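Local coordinates for glycosyl hydrolase family 2, TIM barrel domain protein (Parabacteroides merdae ATCC 43184, PDB 6DXU) that probably hydrolyses beta-glucuronide conjugates in the human gut, as a bacterial beta-glucuronidase of glycoside hydrolase family 2, at residues 569-581 against 680-692. Sequence-based numbering, arbitrary orientation.
Sequences VRLIDWHLKEQET and RRNSQDYPAAGLR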
loop_
_atom_site.group_PDB
_atom_site.type_symbol
_atom_site.label_atom_id
_atom_site.label_comp_id
_atom_site.label_asym_id
_atom_site.label_seq_id
_atom_site.Cartn_x
_atom_site.Cartn_y
_atom_site.Cartn_z
ATOM N N VAL D 569 -50.600 16.101 22.796
ATOM C CA VAL D 569 -51.040 17.473 23.004
ATOM C C VAL D 569 -51.066 17.792 24.492
ATOM O O VAL D 569 -50.645 18.873 24.919
ATOM C CB VAL D 569 -52.411 17.693 22.335
ATOM C CG1 VAL D 569 -53.137 18.878 22.956
ATOM C CG2 VAL D 569 -52.216 17.922 20.837
ATOM N N ARG D 570 -51.533 16.845 25.304
ATOM C CA ARG D 570 -51.567 17.076 26.744
ATOM C C ARG D 570 -50.167 17.055 27.340
ATOM O O ARG D 570 -49.883 17.791 28.292
ATOM C CB ARG D 570 -52.463 16.040 27.420
ATOM C CG ARG D 570 -53.939 16.242 27.065
ATOM C CD ARG D 570 -54.841 15.183 27.669
ATOM N NE ARG D 570 -56.244 15.493 27.376
ATOM C CZ ARG D 570 -57.108 15.996 28.255
ATOM N NH1 ARG D 570 -56.736 16.243 29.507
ATOM N NH2 ARG D 570 -58.355 16.245 27.879
ATOM N N LEU D 571 -49.291 16.198 26.808
ATOM C CA LEU D 571 -47.913 16.153 27.287
ATOM C C LEU D 571 -47.173 17.454 26.990
ATOM O O LEU D 571 -46.435 17.966 27.840
ATOM C CB LEU D 571 -47.180 14.963 26.653
ATOM C CG LEU D 571 -45.698 14.733 27.015
ATOM C CD1 LEU D 571 -45.375 13.248 26.979
ATOM C CD2 LEU D 571 -44.730 15.500 26.085
ATOM N N ILE D 572 -47.327 17.984 25.777
ATOM C CA ILE D 572 -46.643 19.225 25.426
ATOM C C ILE D 572 -47.186 20.389 26.246
ATOM O O ILE D 572 -46.422 21.218 26.767
ATOM C CB ILE D 572 -46.770 19.490 23.916
ATOM C CG1 ILE D 572 -45.971 18.424 23.149
ATOM C CG2 ILE D 572 -46.318 20.916 23.564
ATOM C CD1 ILE D 572 -46.318 18.366 21.655
ATOM N N ASP D 573 -48.519 20.479 26.337
ATOM C CA ASP D 573 -49.191 21.491 27.150
ATOM C C ASP D 573 -48.564 21.555 28.539
ATOM O O ASP D 573 -48.188 22.630 29.025
ATOM C CB ASP D 573 -50.687 21.129 27.208
ATOM C CG ASP D 573 -51.569 22.188 27.862
ATOM O OD1 ASP D 573 -51.083 23.140 28.511
ATOM O OD2 ASP D 573 -52.803 22.043 27.711
ATOM N N TRP D 574 -48.410 20.394 29.169
ATOM C CA TRP D 574 -47.853 20.340 30.517
ATOM C C TRP D 574 -46.438 20.912 30.561
ATOM O O TRP D 574 -46.137 21.788 31.384
ATOM C CB TRP D 574 -47.862 18.898 31.026
ATOM C CG TRP D 574 -47.324 18.810 32.411
ATOM C CD1 TRP D 574 -46.028 18.577 32.785
ATOM C CD2 TRP D 574 -48.056 19.036 33.622
ATOM N NE1 TRP D 574 -45.915 18.614 34.153
ATOM C CE2 TRP D 574 -47.145 18.900 34.692
ATOM C CE3 TRP D 574 -49.394 19.329 33.906
ATOM C CZ2 TRP D 574 -47.531 19.035 36.022
ATOM C CZ3 TRP D 574 -49.777 19.470 35.230
ATOM C CH2 TRP D 574 -48.845 19.320 36.274
ATOM N N HIS D 575 -45.556 20.427 29.679
ATOM C CA HIS D 575 -44.174 20.907 29.659
ATOM C C HIS D 575 -44.117 22.425 29.528
ATOM O O HIS D 575 -43.352 23.101 30.231
ATOM C CB HIS D 575 -43.400 20.269 28.502
ATOM C CG HIS D 575 -42.916 18.878 28.766
ATOM N ND1 HIS D 575 -43.756 17.788 28.781
ATOM C CD2 HIS D 575 -41.671 18.395 28.993
ATOM C CE1 HIS D 575 -43.055 16.694 29.015
ATOM N NE2 HIS D 575 -41.784 17.035 29.146
ATOM N N LEU D 576 -44.909 22.979 28.610
ATOM C CA LEU D 576 -44.810 24.407 28.323
ATOM C C LEU D 576 -45.327 25.249 29.487
ATOM O O LEU D 576 -44.781 26.319 29.774
ATOM C CB LEU D 576 -45.567 24.738 27.039
ATOM C CG LEU D 576 -44.982 24.016 25.824
ATOM C CD1 LEU D 576 -45.638 24.487 24.537
ATOM C CD2 LEU D 576 -43.461 24.226 25.783
ATOM N N LYS D 577 -46.383 24.803 30.163
ATOM C CA LYS D 577 -46.845 25.604 31.290
ATOM C C LYS D 577 -45.892 25.485 32.475
ATOM O O LYS D 577 -45.696 26.461 33.209
ATOM C CB LYS D 577 -48.281 25.236 31.652
ATOM C CG LYS D 577 -48.475 23.914 32.305
ATOM C CD LYS D 577 -48.815 24.087 33.772
ATOM C CE LYS D 577 -49.109 22.742 34.413
ATOM N NZ LYS D 577 -48.761 22.710 35.859
ATOM N N GLU D 578 -45.238 24.332 32.637
ATOM C CA GLU D 578 -44.210 24.207 33.668
ATOM C C GLU D 578 -43.041 25.155 33.411
ATOM O O GLU D 578 -42.470 25.721 34.354
ATOM C CB GLU D 578 -43.721 22.761 33.748
ATOM C CG GLU D 578 -44.755 21.780 34.303
ATOM C CD GLU D 578 -45.038 21.975 35.786
ATOM O OE1 GLU D 578 -44.548 21.152 36.601
ATOM O OE2 GLU D 578 -45.751 22.945 36.128
ATOM N N GLN D 579 -42.658 25.339 32.146
ATOM C CA GLN D 579 -41.506 26.186 31.861
ATOM C C GLN D 579 -41.746 27.644 32.238
ATOM O O GLN D 579 -40.781 28.371 32.505
ATOM C CB GLN D 579 -41.118 26.065 30.386
ATOM C CG GLN D 579 -40.541 24.685 30.061
ATOM C CD GLN D 579 -40.181 24.508 28.599
ATOM O OE1 GLN D 579 -40.289 25.436 27.787
ATOM N NE2 GLN D 579 -39.745 23.303 28.256
ATOM N N GLU D 580 -43.001 28.084 32.299
ATOM C CA GLU D 580 -43.252 29.453 32.741
ATOM C C GLU D 580 -42.912 29.676 34.213
ATOM O O GLU D 580 -42.833 30.834 34.644
ATOM C CB GLU D 580 -44.713 29.827 32.465
ATOM C CG GLU D 580 -45.036 29.858 30.973
ATOM C CD GLU D 580 -46.429 30.372 30.668
ATOM O OE1 GLU D 580 -47.143 30.767 31.610
ATOM O OE2 GLU D 580 -46.798 30.407 29.478
ATOM N N THR D 581 -42.684 28.608 34.980
ATOM C CA THR D 581 -42.383 28.714 36.406
ATOM C C THR D 581 -40.981 28.218 36.743
ATOM O O THR D 581 -40.718 27.846 37.892
ATOM C CB THR D 581 -43.428 27.956 37.230
ATOM O OG1 THR D 581 -43.274 26.544 37.033
ATOM C CG2 THR D 581 -44.837 28.377 36.827
ATOM N N ARG D 680 -61.268 32.883 30.206
ATOM C CA ARG D 680 -60.053 33.683 30.186
ATOM C C ARG D 680 -58.825 32.776 30.171
ATOM O O ARG D 680 -58.791 31.745 30.847
ATOM C CB ARG D 680 -60.000 34.626 31.390
ATOM C CG ARG D 680 -60.889 35.857 31.253
ATOM N N ARG D 681 -57.822 33.161 29.384
ATOM C CA ARG D 681 -56.623 32.343 29.251
ATOM C C ARG D 681 -55.735 32.467 30.484
ATOM O O ARG D 681 -55.441 33.576 30.942
ATOM C CB ARG D 681 -55.841 32.730 27.996
ATOM C CG ARG D 681 -54.763 31.684 27.661
ATOM C CD ARG D 681 -53.818 32.085 26.538
ATOM N NE ARG D 681 -52.850 31.003 26.315
ATOM C CZ ARG D 681 -51.772 30.801 27.064
ATOM N NH1 ARG D 681 -51.501 31.625 28.077
ATOM N NH2 ARG D 681 -50.962 29.775 26.804
ATOM N N ASN D 682 -55.281 31.321 30.993
ATOM C CA ASN D 682 -54.394 31.261 32.157
ATOM C C ASN D 682 -53.532 30.006 32.019
ATOM O O ASN D 682 -54.007 28.903 32.295
ATOM C CB ASN D 682 -55.211 31.249 33.445
ATOM C CG ASN D 682 -54.376 30.954 34.683
ATOM O OD1 ASN D 682 -53.140 30.953 34.652
ATOM N ND2 ASN D 682 -55.059 30.723 35.798
ATOM N N SER D 683 -52.257 30.195 31.643
ATOM C CA SER D 683 -51.373 29.069 31.329
ATOM C C SER D 683 -51.365 28.022 32.434
ATOM O O SER D 683 -51.296 26.816 32.163
ATOM C CB SER D 683 -49.939 29.557 31.090
ATOM O OG SER D 683 -49.778 30.219 29.840
ATOM N N GLN D 684 -51.413 28.460 33.690
ATOM C CA GLN D 684 -51.310 27.506 34.781
ATOM C C GLN D 684 -52.595 26.729 35.026
ATOM O O GLN D 684 -52.558 25.732 35.755
ATOM C CB GLN D 684 -50.882 28.229 36.061
ATOM C CG GLN D 684 -49.504 28.859 35.955
ATOM C CD GLN D 684 -48.445 27.862 35.501
ATOM O OE1 GLN D 684 -48.286 26.790 36.087
ATOM N NE2 GLN D 684 -47.717 28.216 34.448
ATOM N N ASP D 685 -53.718 27.139 34.428
ATOM C CA ASP D 685 -54.985 26.419 34.575
ATOM C C ASP D 685 -55.060 25.326 33.511
ATOM O O ASP D 685 -55.732 25.447 32.483
ATOM C CB ASP D 685 -56.160 27.383 34.473
ATOM C CG ASP D 685 -57.502 26.697 34.686
ATOM O OD1 ASP D 685 -57.530 25.516 35.093
ATOM O OD2 ASP D 685 -58.535 27.344 34.422
ATOM N N TYR D 686 -54.362 24.234 33.780
ATOM C CA TYR D 686 -54.157 23.121 32.867
ATOM C C TYR D 686 -55.380 22.204 32.849
ATOM O O TYR D 686 -55.941 21.905 33.903
ATOM C CB TYR D 686 -52.907 22.334 33.295
ATOM C CG TYR D 686 -52.618 21.072 32.509
ATOM C CD1 TYR D 686 -53.119 19.843 32.916
ATOM C CD2 TYR D 686 -51.813 21.109 31.370
ATOM C CE1 TYR D 686 -52.846 18.680 32.199
ATOM C CE2 TYR D 686 -51.538 19.949 30.644
ATOM C CZ TYR D 686 -52.060 18.745 31.062
ATOM O OH TYR D 686 -51.783 17.597 30.356
ATOM N N PRO D 687 -55.770 21.670 31.677
ATOM C CA PRO D 687 -55.110 21.881 30.379
ATOM C C PRO D 687 -55.682 23.007 29.534
ATOM O O PRO D 687 -56.751 23.546 29.840
ATOM C CB PRO D 687 -55.314 20.538 29.673
ATOM C CG PRO D 687 -56.661 20.080 30.173
ATOM C CD PRO D 687 -56.717 20.538 31.631
ATOM N N ALA D 688 -54.971 23.319 28.445
ATOM C CA ALA D 688 -55.395 24.311 27.458
ATOM C C ALA D 688 -55.431 25.726 28.031
ATOM O O ALA D 688 -56.157 26.591 27.530
ATOM C CB ALA D 688 -56.754 23.943 26.843
ATOM N N ALA D 689 -54.624 25.984 29.061
ATOM C CA ALA D 689 -54.492 27.331 29.617
ATOM C C ALA D 689 -55.861 27.918 29.965
ATOM O O ALA D 689 -56.148 29.085 29.692
ATOM C CB ALA D 689 -53.738 28.247 28.652
ATOM N N GLY D 690 -56.727 27.082 30.543
ATOM C CA GLY D 690 -58.058 27.493 30.961
ATOM C C GLY D 690 -59.101 27.530 29.864
ATOM O O GLY D 690 -60.294 27.731 30.164
ATOM N N LEU D 691 -58.702 27.369 28.606
ATOM C CA LEU D 691 -59.625 27.459 27.479
ATOM C C LEU D 691 -60.141 26.060 27.142
ATOM O O LEU D 691 -59.820 25.458 26.118
ATOM C CB LEU D 691 -58.950 28.136 26.291
ATOM C CG LEU D 691 -58.327 29.501 26.605
ATOM C CD1 LEU D 691 -57.672 30.076 25.363
ATOM C CD2 LEU D 691 -59.365 30.510 27.160
ATOM N N ARG D 692 -60.924 25.521 28.074
ATOM C CA ARG D 692 -61.571 24.237 27.882
ATOM C C ARG D 692 -63.037 24.341 28.286
ATOM O O ARG D 692 -63.408 25.143 29.150
ATOM C CB ARG D 692 -60.876 23.129 28.661
ATOM C CG ARG D 692 -60.763 23.397 30.137
ATOM C CD ARG D 692 -60.110 22.239 30.879
ATOM N NE ARG D 692 -60.114 22.523 32.312
ATOM C CZ ARG D 692 -59.268 23.362 32.910
ATOM N NH1 ARG D 692 -58.330 23.985 32.204
ATOM N NH2 ARG D 692 -59.357 23.582 34.217
HETATM O O HOH W 1 -53.807 16.084 30.572
HETATM O O HOH W 2 -52.380 24.664 30.431
#
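Tyr686 and Trp574 both hold CG anti to the backbone N (chi1 175° and -179°), and this brings their rings together at about a right angle. The contact is T-shaped. The six-membered ring of Trp574 points its edge, led by CE3, at the centre of one Tyr686 face, with centroids 5.1 Å apart. Pro687, which follows a cis peptide bond, lays CB over the opposite face. Tyr686 OH donates to Arg570 O at 2.8 Å, from above the carbonyl plane. Trp574 N, in its helical bond, reaches the same oxygen from the other face. A water links Tyr686 OH to Arg570 NH1, while Arg570 NH2 forms a salt bridge with Glu657. A phenylalanine here, in place of Tyr686, would probably leave Arg570 O without its second donor and break the water link to Arg570. The contact joins helix 565-579 to the loop between strands 674-680 and 692-696, in the DUF4982 region. Asp573 is buried there. Its OD2 uses the syn lone pair to accept from Ala688 N at 2.6 Å, and is also hydrogen-bonded to Tyr661 OH. Its OD1 is hydrogen-bonded to Tyr631 OH, and a second water joins it to Ser683 O and Ala689 N. Farther along the helix, Gln684 bends at chi2 (-53°) and gives NE2 to Lys577 O at 2.9 Å, nearly straight and in its own amide plane. Thr581 CG2 packs against that amide. Ser683 OG donates to Glu580 OE2 at 3.0 Å and accepts from Arg681 NH1 at 2.8 Å.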